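Local coordinates for Non-structural protein 2 (Infectious bronchitis virus, PDB 7F52) that is a gammacoronavirus non-structural protein whose precise role is not established, although it is probably released from the replicase polyprotein during infection, at residues 384-389 against 408-413. Residues are numbered along the deposited sequence; the frame is centred on the assembly and turned at random.
Sequences ILAAIY and KFLGHK
F409 drives its ring edge-on into the helix at A386 and A387. F409 CZ leads, 3.7 Å from the backbone N of A387, which lies close to the ring plane. The CB of A387 is 3.9 Å from the same F409 CZ. One atom round the rim, F409 CE2 meets A386 CB at 4.0 Å, so the two methyls share the far edge of the ring. With CG anti to the backbone N (chi1 178°), the phenyl extends out from its strand and reaches the helix end-first.

L410 lies over one face of that ring. L410 CG sits above the centre of the F409 ring, 3.7 Å from its plane. L410 CD1 runs on to the helix, 4.0 Å from A386 CB and 3.8 Å from A386 O. A386 therefore faces both the rim of the phenyl and a leucine methyl.

The pair comes from a tight hairpin between strands 407-409 and 412-415, closed by a type I' turn from F409 to H412; strand 412-415 runs parallel to 357-371 in the mixed sheet. H412 ND1 gives L410 O a bent bond (141° at the hydrogen) from above the carbonyl plane. Around the contact, F392 and F439 meet the F409 ring edge-to-face, and V394 and L397 of helix 394-403 touch A387.

Helix 377-390 is thus set against a hairpin at the sheet by van der Waals contact, with no hydrogen bond across it. The small alanine side chains probably allow a phenyl rim and a leucine methyl to come close to the helix backbone.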
# COMPACT_ATOMS: atom_id res chain seq x y z
N ILE A 384 18.60 22.91 -33.37
CA ILE A 384 17.86 22.49 -34.56
C ILE A 384 17.81 20.97 -34.62
O ILE A 384 16.78 20.38 -34.98
CB ILE A 384 18.48 23.05 -35.86
CG1 ILE A 384 18.30 24.55 -35.94
CG2 ILE A 384 17.88 22.37 -37.10
CD1 ILE A 384 18.76 25.11 -37.29
N LEU A 385 18.91 20.31 -34.24
CA LEU A 385 18.90 18.86 -34.23
C LEU A 385 17.88 18.38 -33.18
O LEU A 385 17.01 17.54 -33.50
CB LEU A 385 20.31 18.30 -33.96
CG LEU A 385 21.31 18.43 -35.13
CD1 LEU A 385 22.71 18.01 -34.72
CD2 LEU A 385 20.89 17.65 -36.38
N ALA A 386 17.94 18.93 -31.98
CA ALA A 386 16.95 18.57 -30.94
C ALA A 386 15.50 18.77 -31.44
O ALA A 386 14.65 17.92 -31.24
CB ALA A 386 17.19 19.36 -29.66
N ALA A 387 15.25 19.87 -32.14
CA ALA A 387 13.94 20.11 -32.74
C ALA A 387 13.55 19.04 -33.77
O ALA A 387 12.39 18.59 -33.80
CB ALA A 387 13.90 21.48 -33.39
N ILE A 388 14.50 18.63 -34.63
CA ILE A 388 14.16 17.66 -35.68
C ILE A 388 13.78 16.30 -35.08
O ILE A 388 12.79 15.66 -35.50
CB ILE A 388 15.32 17.48 -36.67
CG1 ILE A 388 15.48 18.74 -37.51
CG2 ILE A 388 15.06 16.30 -37.59
CD1 ILE A 388 16.54 18.60 -38.56
N TYR A 389 14.56 15.88 -34.09
CA TYR A 389 14.30 14.63 -33.40
C TYR A 389 12.94 14.67 -32.67
O TYR A 389 12.24 13.66 -32.59
CB TYR A 389 15.41 14.32 -32.40
CG TYR A 389 16.73 13.82 -32.95
CD1 TYR A 389 16.80 12.62 -33.66
CD2 TYR A 389 17.92 14.51 -32.71
CE1 TYR A 389 18.03 12.15 -34.16
CE2 TYR A 389 19.14 14.05 -33.19
CZ TYR A 389 19.19 12.87 -33.91
OH TYR A 389 20.40 12.41 -34.38
N LYS A 408 11.51 29.28 -24.28
CA LYS A 408 11.31 27.96 -23.70
C LYS A 408 11.40 26.99 -24.86
O LYS A 408 10.87 27.24 -25.95
CB LYS A 408 9.97 27.81 -22.93
CG LYS A 408 10.04 28.28 -21.47
CD LYS A 408 8.71 28.80 -20.87
CE LYS A 408 7.72 27.68 -20.46
NZ LYS A 408 8.18 26.83 -19.28
N PHE A 409 12.09 25.88 -24.63
CA PHE A 409 12.30 24.87 -25.65
C PHE A 409 12.57 23.52 -25.00
O PHE A 409 13.54 23.37 -24.26
CB PHE A 409 13.47 25.29 -26.55
CG PHE A 409 13.81 24.31 -27.62
CD1 PHE A 409 12.96 24.12 -28.70
CD2 PHE A 409 15.00 23.57 -27.56
CE1 PHE A 409 13.28 23.21 -29.69
CE2 PHE A 409 15.32 22.66 -28.55
CZ PHE A 409 14.46 22.48 -29.62
N LEU A 410 11.69 22.55 -25.24
CA LEU A 410 11.86 21.16 -24.80
C LEU A 410 12.29 21.02 -23.35
O LEU A 410 13.15 20.19 -23.02
CB LEU A 410 12.89 20.44 -25.69
CG LEU A 410 12.53 20.34 -27.17
CD1 LEU A 410 13.61 19.58 -28.00
CD2 LEU A 410 11.15 19.70 -27.31
N GLY A 411 11.74 21.86 -22.48
CA GLY A 411 11.92 21.67 -21.05
C GLY A 411 12.99 22.56 -20.48
O GLY A 411 13.36 22.48 -19.30
N HIS A 412 13.49 23.45 -21.31
CA HIS A 412 14.54 24.32 -20.85
C HIS A 412 14.16 25.74 -21.09
O HIS A 412 13.41 26.05 -22.04
CB HIS A 412 15.87 23.96 -21.53
CG HIS A 412 16.37 22.58 -21.19
ND1 HIS A 412 15.85 21.44 -21.77
CD2 HIS A 412 17.32 22.17 -20.32
CE1 HIS A 412 16.47 20.39 -21.27
NE2 HIS A 412 17.37 20.80 -20.39
N LYS A 413 14.63 26.62 -20.22
CA LYS A 413 14.53 28.04 -20.50
C LYS A 413 15.93 28.56 -20.84
O LYS A 413 16.88 28.36 -20.06
CB LYS A 413 13.95 28.81 -19.32
CG LYS A 413 13.40 30.15 -19.76
CD LYS A 413 13.65 31.22 -18.73
CE LYS A 413 12.37 31.92 -18.33
NZ LYS A 413 12.56 32.55 -16.98